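Uncharacterized protein Atu1735 (Agrobacterium tumefaciens, PDB 2PPX) is of unknown function but, as a helix-turn-helix protein of the XRE family, probably binds DNA as a transcriptional regulator. Local coordinates at residues A[57-60]-A[61-65]; A[70-73]-A[74-77]; A[34-37]-A[38-41]; A[77-80]-A[81-85]. All blocks are in the same frame, centred on the assembly; numbering follows the deposited sequence. Where two conformers were deposited one is given.

All four interactions are local contacts between side chains three to five residues apart, along helices or at a helix start, in a small all-helical protein. Along the chain interaction 3 comes first, on helix 34-41; interaction 1 follows on helix 57-64, and interactions 2 and 4 share helix 72-83, meeting at Tyr77. The centres lie about 11 Å (2 and 4, 3 and 4) to 17 Å (1 and 4) apart. Glu64 of interaction 1 reaches Arg39 of interaction 3, Trp63 packs on Ile35, Ala74 and Leu78, and Ile38 meets Ile81. The helices thus build one core, while basic and amide side chains at their margins hold sulfates, probably from the crystallisation liquor.

Interaction 1: residues A[57-60]-A[61-65]; sequences LGTL and RDWEQ. With SO4 (sulfate ion), chain C.
Leu57 lies over one face of the Arg61 guanidinium, one turn apart on helix 57-64, with Leu57 CG 3.5 Å above the centre of that plane. Arg61 leaves the helix with CG anti to its carbonyl carbon (chi1 -76°) and then runs extended, which carries the flat group past the leucine methyls. This end of the contact is partly exposed, and the guanidinium edge is turned to a sulfate: Arg61 NH1 gives O3 of the ion a bond of 2.9 Å, and Arg61 NH2 reaches O1 at 3.1 Å. Arg67 of the second subunit binds the same ion.

Leu60, Trp63 and Glu64, by contrast, are buried against helices 34-41 and 46-53. Thr59 O sits 3.3 Å above the indole plane of Trp63, toward its rim, and also accepts the helical bond from Trp63 N. Leu60 and Glu64 lie side by side, Leu60 CD2 3.6 Å from Glu64 OE2, and Arg39 forms a salt bridge with the carboxylate. Asp62 OD2 accepts from a water at 2.6 Å, and the carboxylate also takes Gly58 N and Thr59 N of the second subunit. Helix 57-64 probably corresponds to the recognition helix of the helix-turn-helix; Arg61, held by Glu47 and Gln46 and backed by leucine, offers its remaining N-H edge to an anion, as it might to a phosphate.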
loop_
_atom_site.group_PDB
_atom_site.type_symbol
_atom_site.label_atom_id
_atom_site.label_comp_id
_atom_site.label_asym_id
_atom_site.label_seq_id
_atom_site.Cartn_x
_atom_site.Cartn_y
_atom_site.Cartn_z
ATOM N N LEU A 57 -4.017 12.923 1.461
ATOM C CA LEU A 57 -4.773 13.425 2.590
ATOM C C LEU A 57 -5.744 12.379 3.183
ATOM O O LEU A 57 -5.904 12.326 4.380
ATOM C CB LEU A 57 -5.550 14.660 2.136
ATOM C CG LEU A 57 -6.407 15.407 3.136
ATOM C CD1 LEU A 57 -5.580 15.857 4.412
ATOM C CD2 LEU A 57 -7.043 16.592 2.413
ATOM N N GLY A 58 -6.398 11.589 2.334
ATOM C CA GLY A 58 -7.331 10.569 2.805
ATOM C C GLY A 58 -6.613 9.511 3.617
ATOM O O GLY A 58 -7.061 9.152 4.690
ATOM N N THR A 59 -5.481 9.028 3.115
ATOM C CA THR A 59 -4.755 8.060 3.902
ATOM C C THR A 59 -4.175 8.632 5.230
ATOM O O THR A 59 -4.212 7.927 6.243
ATOM C CB THR A 59 -3.791 7.202 3.043
ATOM O OG1 THR A 59 -3.543 5.970 3.721
ATOM C CG2 THR A 59 -2.476 7.924 2.745
ATOM N N LEU A 60 -3.713 9.879 5.246
ATOM C CA LEU A 60 -3.328 10.562 6.486
ATOM C C LEU A 60 -4.521 10.485 7.455
ATOM O O LEU A 60 -4.358 10.101 8.610
ATOM C CB LEU A 60 -2.942 12.035 6.210
ATOM C CG LEU A 60 -2.473 12.910 7.398
ATOM C CD1 LEU A 60 -1.599 14.093 6.892
ATOM C CD2 LEU A 60 -3.683 13.481 8.099
ATOM N N ARG A 61 -5.712 10.845 6.967
ATOM C CA ARG A 61 -6.907 10.841 7.807
ATOM C C ARG A 61 -7.218 9.411 8.285
ATOM O O ARG A 61 -7.559 9.220 9.454
ATOM C CB ARG A 61 -8.106 11.468 7.065
ATOM C CG ARG A 61 -7.983 13.007 7.011
ATOM C CD ARG A 61 -8.932 13.606 5.989
ATOM N NE ARG A 61 -8.877 15.060 6.076
ATOM C CZ ARG A 61 -9.348 15.895 5.150
ATOM N NH1 ARG A 61 -9.897 15.423 4.030
ATOM N NH2 ARG A 61 -9.256 17.208 5.346
ATOM N N ASP A 62 -7.060 8.421 7.395
ATOM C CA ASP A 62 -7.279 7.033 7.830
ATOM C C ASP A 62 -6.329 6.663 8.970
ATOM O O ASP A 62 -6.753 6.029 9.933
ATOM C CB ASP A 62 -7.084 6.018 6.710
ATOM C CG ASP A 62 -8.232 5.971 5.728
ATOM O OD1 ASP A 62 -9.392 6.358 6.068
ATOM O OD2 ASP A 62 -7.972 5.454 4.598
ATOM N N TRP A 63 -5.056 7.016 8.839
ATOM C CA TRP A 63 -4.077 6.679 9.862
ATOM C C TRP A 63 -4.438 7.366 11.204
ATOM O O TRP A 63 -4.423 6.721 12.273
ATOM C CB TRP A 63 -2.645 7.019 9.431
ATOM C CG TRP A 63 -2.136 6.278 8.225
ATOM C CD1 TRP A 63 -2.693 5.164 7.621
ATOM C CD2 TRP A 63 -0.985 6.622 7.448
ATOM N NE1 TRP A 63 -1.940 4.816 6.532
ATOM C CE2 TRP A 63 -0.874 5.664 6.420
ATOM C CE3 TRP A 63 -0.013 7.624 7.553
ATOM C CZ2 TRP A 63 0.150 5.701 5.461
ATOM C CZ3 TRP A 63 1.019 7.649 6.619
ATOM C CH2 TRP A 63 1.074 6.698 5.574
ATOM N N GLU A 64 -4.798 8.651 11.129
ATOM C CA GLU A 64 -5.122 9.443 12.338
ATOM C C GLU A 64 -6.395 8.968 13.041
ATOM O O GLU A 64 -6.487 9.033 14.279
ATOM C CB GLU A 64 -5.179 10.939 12.006
ATOM C CG GLU A 64 -3.800 11.512 11.690
ATOM C CD GLU A 64 -3.783 13.050 11.735
ATOM O OE1 GLU A 64 -4.857 13.671 11.959
ATOM O OE2 GLU A 64 -2.696 13.626 11.521
ATOM N N GLN A 65 -7.339 8.440 12.270
ATOM C CA GLN A 65 -8.585 7.938 12.823
ATOM C C GLN A 65 -8.571 6.446 13.181
ATOM O O GLN A 65 -9.575 5.913 13.640
ATOM C CB GLN A 65 -9.760 8.262 11.878
ATOM C CG GLN A 65 -9.922 9.770 11.710
ATOM C CD GLN A 65 -11.030 10.150 10.767
ATOM O OE1 GLN A 65 -10.793 10.393 9.581
ATOM N NE2 GLN A 65 -12.266 10.192 11.284
HETATM S S SO4 C . -10.917 17.871 1.511
HETATM O O1 SO4 C . -10.700 18.397 2.863
HETATM O O2 SO4 C . -9.947 18.467 0.588
HETATM O O3 SO4 C . -10.764 16.420 1.482
HETATM O O4 SO4 C . -12.278 18.176 1.085
HETATM O O HOH W 1 -5.805 4.033 4.317
#

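Interaction 2: residues A[70-73]-A[74-77]. With SO4 (sulfate ion), chain E; SO4 (sulfate ion), chain D.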
loop_
_atom_site.group_PDB
_atom_site.type_symbol
_atom_site.label_atom_id
_atom_site.label_comp_id
_atom_site.label_asym_id
_atom_site.label_seq_id
_atom_site.Cartn_x
_atom_site.Cartn_y
_atom_site.Cartn_z
ATOM N N PRO A 70 -0.180 2.735 8.782
ATOM C CA PRO A 70 0.951 2.870 7.824
ATOM C C PRO A 70 1.678 1.520 7.676
ATOM O O PRO A 70 1.869 0.814 8.672
ATOM C CB PRO A 70 1.872 3.916 8.500
ATOM C CG PRO A 70 1.381 3.981 9.980
ATOM C CD PRO A 70 -0.079 3.675 9.917
ATOM N N ASP A 71 2.071 1.183 6.450
ATOM C CA ASP A 71 2.905 0.007 6.149
ATOM C C ASP A 71 4.370 0.274 6.568
ATOM O O ASP A 71 4.672 1.337 7.122
ATOM C CB ASP A 71 2.785 -0.415 4.652
ATOM C CG ASP A 71 3.426 0.604 3.654
ATOM O OD1 ASP A 71 4.099 1.606 4.020
ATOM O OD2 ASP A 71 3.262 0.385 2.426
ATOM N N GLN A 72 5.258 -0.688 6.343
ATOM C CA GLN A 72 6.608 -0.599 6.941
ATOM C C GLN A 72 7.416 0.600 6.418
ATOM O O GLN A 72 7.975 1.355 7.252
ATOM C CB GLN A 72 7.401 -1.932 6.902
ATOM C CG GLN A 72 8.654 -1.890 7.825
ATOM C CD GLN A 72 9.615 -3.111 7.739
ATOM O OE1 GLN A 72 9.460 -4.022 6.910
ATOM N NE2 GLN A 72 10.610 -3.125 8.637
ATOM N N PRO A 73 7.448 0.802 5.061
ATOM C CA PRO A 73 8.193 1.991 4.553
ATOM C C PRO A 73 7.590 3.283 5.081
ATOM O O PRO A 73 8.317 4.192 5.405
ATOM C CB PRO A 73 8.024 1.895 3.010
ATOM C CG PRO A 73 7.769 0.446 2.767
ATOM C CD PRO A 73 6.887 0.018 3.934
ATOM N N ALA A 74 6.260 3.353 5.174
ATOM C CA ALA A 74 5.627 4.564 5.741
ATOM C C ALA A 74 5.965 4.832 7.208
ATOM O O ALA A 74 6.157 6.001 7.594
ATOM C CB ALA A 74 4.092 4.508 5.524
ATOM N N ARG A 75 6.026 3.778 8.039
ATOM C CA ARG A 75 6.417 3.952 9.428
ATOM C C ARG A 75 7.835 4.454 9.523
ATOM O O ARG A 75 8.134 5.329 10.364
ATOM C CB ARG A 75 6.297 2.651 10.254
ATOM C CG ARG A 75 4.849 2.173 10.378
ATOM C CD ARG A 75 4.716 1.101 11.438
ATOM N NE ARG A 75 5.458 -0.149 11.160
ATOM C CZ ARG A 75 5.016 -1.170 10.407
ATOM N NH1 ARG A 75 3.845 -1.121 9.745
ATOM N NH2 ARG A 75 5.763 -2.263 10.305
ATOM N N ALA A 76 8.723 3.884 8.692
ATOM C CA ALA A 76 10.135 4.314 8.669
ATOM C C ALA A 76 10.197 5.797 8.279
ATOM O O ALA A 76 10.893 6.595 8.902
ATOM C CB ALA A 76 10.923 3.458 7.708
ATOM N N TYR A 77 9.421 6.157 7.258
ATOM C CA TYR A 77 9.358 7.551 6.778
ATOM C C TYR A 77 8.885 8.526 7.880
ATOM O O TYR A 77 9.442 9.602 8.044
ATOM C CB TYR A 77 8.438 7.611 5.543
ATOM C CG TYR A 77 8.293 9.004 4.946
ATOM C CD1 TYR A 77 9.387 9.870 4.849
ATOM C CD2 TYR A 77 7.064 9.430 4.451
ATOM C CE1 TYR A 77 9.243 11.131 4.311
ATOM C CE2 TYR A 77 6.905 10.686 3.898
ATOM C CZ TYR A 77 7.988 11.527 3.824
ATOM O OH TYR A 77 7.827 12.782 3.302
HETATM S S SO4 E . 9.057 -1.875 12.008
HETATM O O1 SO4 E . 8.451 -0.539 11.916
HETATM O O2 SO4 E . 8.066 -2.888 11.651
HETATM O O3 SO4 E . 10.206 -2.038 11.115
HETATM O O4 SO4 E . 9.512 -2.063 13.380
HETATM S S SO4 D . 3.085 -4.402 7.906
HETATM O O1 SO4 D . 4.499 -4.417 8.299
HETATM O O2 SO4 D . 2.535 -3.050 7.965
HETATM O O3 SO4 D . 2.920 -4.903 6.545
HETATM O O4 SO4 D . 2.422 -5.253 8.897
#
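Arg75 NH2 is gripped by two sulfates at once, bonding O2 of the chain E ion at 2.7 Å and O1 of the chain D ion at 3.2 Å. Arg75 NE gives a nearly straight bond (165°) to O1 of the chain E sulfate, and Arg75 NH1 splits between O2 of the chain D sulfate at 2.9 Å and Pro70 O at 3.0 Å. Arginine suits the place because its N-H groups fan out in one plane, toward two anions and a carbonyl. A bend at chi3 (-63°) folds the chain back, bringing one guanidinium face over the backbone of Gln72. The amide of Gln72, only 13° from that plane, adds a bond from Gln72 NE2 to O3 of the chain E sulfate at 2.7 Å. His54 of the third subunit and Glu69 N of the fourth also bind these ions, which probably come from the crystallisation liquor.

Asp71 is the N-cap, a place for a short acidic residue: its OD1 accepts from Ala74 N at 3.0 Å. Pro70 CB rests on Ala74 CB, 3.8 Å away. Both lie against Trp63 of helix 57-64, while Gln72 and Pro73, at the start of helix 72-83, pack on the third subunit.

Interaction 3: residues A[34-37]-A[38-41]. With SO4 (sulfate ion), chain B; SO4 (sulfate ion), chain F.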
loop_
_atom_site.group_PDB
_atom_site.type_symbol
_atom_site.label_atom_id
_atom_site.label_comp_id
_atom_site.label_asym_id
_atom_site.label_seq_id
_atom_site.Cartn_x
_atom_site.Cartn_y
_atom_site.Cartn_z
ATOM N N ARG A 34 0.784 7.715 15.904
ATOM C CA ARG A 34 2.023 8.475 15.896
ATOM C C ARG A 34 1.978 9.664 14.939
ATOM O O ARG A 34 2.443 10.748 15.288
ATOM C CB ARG A 34 3.209 7.571 15.548
ATOM C CG ARG A 34 3.706 6.722 16.707
ATOM C CD ARG A 34 5.078 6.176 16.344
ATOM N NE ARG A 34 5.691 5.379 17.407
ATOM C CZ ARG A 34 6.981 5.039 17.436
ATOM N NH1 ARG A 34 7.806 5.423 16.465
ATOM N NH2 ARG A 34 7.450 4.317 18.443
ATOM N N ILE A 35 1.398 9.471 13.758
ATOM C CA ILE A 35 1.352 10.548 12.745
ATOM C C ILE A 35 0.606 11.778 13.295
ATOM O O ILE A 35 0.990 12.903 12.987
ATOM C CB ILE A 35 0.779 10.124 11.348
ATOM C CG1 ILE A 35 0.913 11.305 10.321
ATOM C CG2 ILE A 35 -0.635 9.547 11.526
ATOM C CD1 ILE A 35 0.709 10.968 8.823
ATOM N N LYS A 36 -0.456 11.538 14.068
ATOM C CA LYS A 36 -1.269 12.618 14.633
ATOM C C LYS A 36 -0.497 13.375 15.714
ATOM O O LYS A 36 -0.552 14.606 15.765
ATOM C CB LYS A 36 -2.576 12.072 15.227
ATOM C CG LYS A 36 -3.543 13.141 15.654
ATOM C CD LYS A 36 -4.872 12.489 16.023
ATOM C CE LYS A 36 -5.813 13.493 16.593
ATOM N NZ LYS A 36 -7.135 12.839 16.910
ATOM N N ILE A 37 0.221 12.634 16.564
ATOM C CA ILE A 37 1.200 13.215 17.507
ATOM C C ILE A 37 2.241 14.107 16.835
ATOM O O ILE A 37 2.468 15.258 17.237
ATOM C CB ILE A 37 1.916 12.134 18.360
ATOM C CG1 ILE A 37 0.854 11.318 19.127
ATOM C CG2 ILE A 37 2.926 12.803 19.390
ATOM C CD1 ILE A 37 1.415 10.172 19.969
ATOM N N ILE A 38 2.873 13.558 15.807
ATOM C CA ILE A 38 3.926 14.258 15.100
ATOM C C ILE A 38 3.343 15.520 14.447
ATOM O O ILE A 38 3.896 16.586 14.602
ATOM C CB ILE A 38 4.553 13.329 13.992
ATOM C CG1 ILE A 38 5.349 12.173 14.654
ATOM C CG2 ILE A 38 5.480 14.137 13.081
ATOM C CD1 ILE A 38 5.608 11.025 13.641
ATOM N N ARG A 39 2.223 15.376 13.712
ATOM C CA ARG A 39 1.631 16.535 13.030
ATOM C C ARG A 39 1.243 17.659 14.000
ATOM O O ARG A 39 1.535 18.832 13.770
ATOM C CB ARG A 39 0.396 16.105 12.208
ATOM C CG ARG A 39 -0.246 17.275 11.459
ATOM C CD ARG A 39 -1.481 16.827 10.680
ATOM N NE ARG A 39 -2.541 16.239 11.501
ATOM C CZ ARG A 39 -3.410 16.924 12.250
ATOM N NH1 ARG A 39 -3.337 18.257 12.338
ATOM N NH2 ARG A 39 -4.353 16.269 12.931
ATOM N N ARG A 40 0.549 17.306 15.076
ATOM C CA ARG A 40 0.196 18.308 16.084
ATOM C C ARG A 40 1.419 18.908 16.761
ATOM O O ARG A 40 1.437 20.101 17.107
ATOM C CB ARG A 40 -0.749 17.722 17.118
ATOM C CG ARG A 40 -2.132 17.519 16.546
ATOM C CD ARG A 40 -3.097 17.107 17.616
ATOM N NE ARG A 40 -4.452 17.064 17.075
ATOM C CZ ARG A 40 -5.523 16.632 17.723
ATOM N NH1 ARG A 40 -6.712 16.649 17.108
ATOM N NH2 ARG A 40 -5.418 16.164 18.964
ATOM N N ALA A 41 2.472 18.121 16.925
ATOM C CA ALA A 41 3.656 18.684 17.576
ATOM C C ALA A 41 4.383 19.691 16.688
ATOM O O ALA A 41 5.071 20.601 17.193
ATOM C CB ALA A 41 4.583 17.598 18.039
HETATM S S SO4 B . -6.204 19.301 14.391
HETATM O O1 SO4 B . -7.472 19.829 14.857
HETATM O O2 SO4 B . -6.371 17.861 14.388
HETATM O O3 SO4 B . -5.835 19.923 13.128
HETATM O O4 SO4 B . -5.088 19.641 15.272
HETATM S S SO4 F . -8.844 14.644 19.331
HETATM O O1 SO4 F . -9.091 14.758 17.896
HETATM O O2 SO4 F . -10.066 14.176 19.987
HETATM O O3 SO4 F . -7.761 13.687 19.568
HETATM O O4 SO4 F . -8.478 15.957 19.866
#
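Lys36 and Arg40, one turn apart on the first helix of this helix-turn-helix domain, share a sulfate of chain F: Lys36 NZ lies 2.9 Å from both O1 and O3 of the ion, and Arg40 NH1 bonds O1 at 3.1 Å. A second sulfate, of chain B, joins Arg40 to Arg39. Its O2 takes Arg40 NH1 at 3.0 Å and Arg39 NH2 at 3.0 Å, the latter almost straight at 173°. The two arginines thus converge on one oxygen, and Arg39 NH1 adds a bond to O3 of the same ion. Long basic side chains suit these two sites, with Arg40 shared between them, because each can place its donors around an anion; the sulfates probably offset the charge of Lys36 and Arg40, which lie side by side.

Arg39 has another role inward. Bent at chi3 (59°), it also gives NH1 to Leu44 O, while its NE is taken by Glu64, tying the first helix to the rest of the fold. Ile35 and Ile38 turn their branched apolar groups into the core, Ile35 toward Leu60 and Trp63 and Ile38 toward Phe49 and Ile81. Within the helix, Ile38 CG1 packs 3.3 Å from Arg34 O. Farther out, the fully extended Lys36 chain lays its CE over the centre of the Arg40 guanidinium, 3.2 Å above the plane.

Interaction 4: residues A[77-80]-A[81-85]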
loop_
_atom_site.group_PDB
_atom_site.type_symbol
_atom_site.label_atom_id
_atom_site.label_comp_id
_atom_site.label_asym_id
_atom_site.label_seq_id
_atom_site.Cartn_x
_atom_site.Cartn_y
_atom_site.Cartn_z
ATOM N N TYR A 77 9.421 6.157 7.258
ATOM C CA TYR A 77 9.358 7.551 6.778
ATOM C C TYR A 77 8.885 8.526 7.880
ATOM O O TYR A 77 9.442 9.602 8.044
ATOM C CB TYR A 77 8.438 7.611 5.543
ATOM C CG TYR A 77 8.293 9.004 4.946
ATOM C CD1 TYR A 77 9.387 9.870 4.849
ATOM C CD2 TYR A 77 7.064 9.430 4.451
ATOM C CE1 TYR A 77 9.243 11.131 4.311
ATOM C CE2 TYR A 77 6.905 10.686 3.898
ATOM C CZ TYR A 77 7.988 11.527 3.824
ATOM O OH TYR A 77 7.827 12.782 3.302
ATOM N N LEU A 78 7.834 8.151 8.597
ATOM C CA LEU A 78 7.313 8.932 9.724
ATOM C C LEU A 78 8.326 9.113 10.820
ATOM O O LEU A 78 8.389 10.173 11.442
ATOM C CB LEU A 78 6.047 8.271 10.320
ATOM C CG LEU A 78 4.846 8.405 9.390
ATOM C CD1 LEU A 78 3.660 7.569 9.832
ATOM C CD2 LEU A 78 4.451 9.916 9.200
ATOM N N LYS A 79 9.132 8.089 11.061
ATOM C CA LYS A 79 10.235 8.245 12.004
ATOM C C LYS A 79 11.269 9.287 11.541
ATOM O O LYS A 79 11.783 10.077 12.349
ATOM C CB LYS A 79 10.885 6.897 12.306
ATOM C CG LYS A 79 12.157 7.050 13.159
ATOM C CD LYS A 79 12.146 6.083 14.323
ATOM C CE LYS A 79 13.222 6.447 15.352
ATOM N NZ LYS A 79 14.025 5.227 15.634
ATOM N N ILE A 80 11.559 9.337 10.234
ATOM C CA ILE A 80 12.519 10.323 9.736
ATOM C C ILE A 80 11.959 11.720 9.858
ATOM O O ILE A 80 12.681 12.649 10.240
ATOM C CB ILE A 80 12.921 10.098 8.238
ATOM C CG1 ILE A 80 13.348 8.650 8.006
ATOM C CG2 ILE A 80 14.023 11.088 7.860
ATOM C CD1 ILE A 80 14.446 8.194 8.893
ATOM N N ILE A 81 10.684 11.869 9.522
ATOM C CA ILE A 81 9.998 13.161 9.677
ATOM C C ILE A 81 10.118 13.626 11.137
ATOM O O ILE A 81 10.511 14.760 11.415
ATOM C CB ILE A 81 8.491 13.075 9.271
ATOM C CG1 ILE A 81 8.344 12.787 7.774
ATOM C CG2 ILE A 81 7.736 14.370 9.684
ATOM C CD1 ILE A 81 6.924 12.454 7.350
ATOM N N ALA A 82 9.779 12.736 12.068
ATOM C CA ALA A 82 9.894 13.037 13.503
ATOM C C ALA A 82 11.306 13.476 13.931
ATOM O O ALA A 82 11.465 14.451 14.702
ATOM C CB ALA A 82 9.427 11.842 14.329
ATOM N N VAL A 83 12.335 12.774 13.449
ATOM C CA VAL A 83 13.722 13.094 13.808
ATOM C C VAL A 83 14.173 14.412 13.171
ATOM O O VAL A 83 14.897 15.184 13.796
ATOM C CB VAL A 83 14.714 11.928 13.473
ATOM C CG1 VAL A 83 16.163 12.331 13.715
ATOM C CG2 VAL A 83 14.384 10.707 14.303
ATOM N N ASP A 84 13.748 14.669 11.936
ATOM C CA ASP A 84 14.166 15.868 11.206
ATOM C C ASP A 84 13.083 16.427 10.295
ATOM O O ASP A 84 13.130 16.222 9.070
ATOM C CB ASP A 84 15.419 15.615 10.384
ATOM C CG ASP A 84 16.042 16.920 9.850
ATOM O OD1 ASP A 84 15.648 18.035 10.285
ATOM O OD2 ASP A 84 16.933 16.822 8.988
ATOM N N PRO A 85 12.117 17.150 10.884
ATOM C CA PRO A 85 10.946 17.641 10.154
ATOM C C PRO A 85 11.313 18.660 9.092
ATOM O O PRO A 85 10.776 18.626 7.980
ATOM C CB PRO A 85 10.090 18.296 11.254
ATOM C CG PRO A 85 10.682 17.880 12.536
ATOM C CD PRO A 85 12.081 17.507 12.313
#
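Tyr77 sets its ring anti to the backbone N (chi1 -180°), while Ile81, four residues on, carries CG1 anti to its carbonyl carbon with CD1 extended beyond (chi2 170°), which lays the Ile81 methyl over one face of the ring. The pair sits on helix 72-83, part of the all-helical bundle of this XRE-like helix-turn-helix protein. The contact is CH-pi: Ile81 CD1 stands 3.9 Å from the centroid of the Tyr77 ring, 14° off the normal. Isoleucine suits the place because its longer branch ends in a methyl that reaches the ring face, offset toward the rim, while its other branch helps fill the core. Leu78 flanks the same methyl, Leu78 CD2 lying 4.0 Å from Ile81 CD1.

The cluster is buried among Ile35 and Ile38 of helix 34-41 and Phe49 and Tyr53 of helix 46-53. The hydroxyl of Tyr77 is satisfied at Tyr53 O. Ile80 packs on Thr88 of its own chain and of the third subunit, and Lys79 NZ hydrogen-bonds Ala91 O of the third subunit.

The helix closes at Asp84, also N-cap of helix 85-92, its OD1 accepting from Gly87 N. The final helical bond runs from Asp84 N to Ile80 O, 2.8 Å.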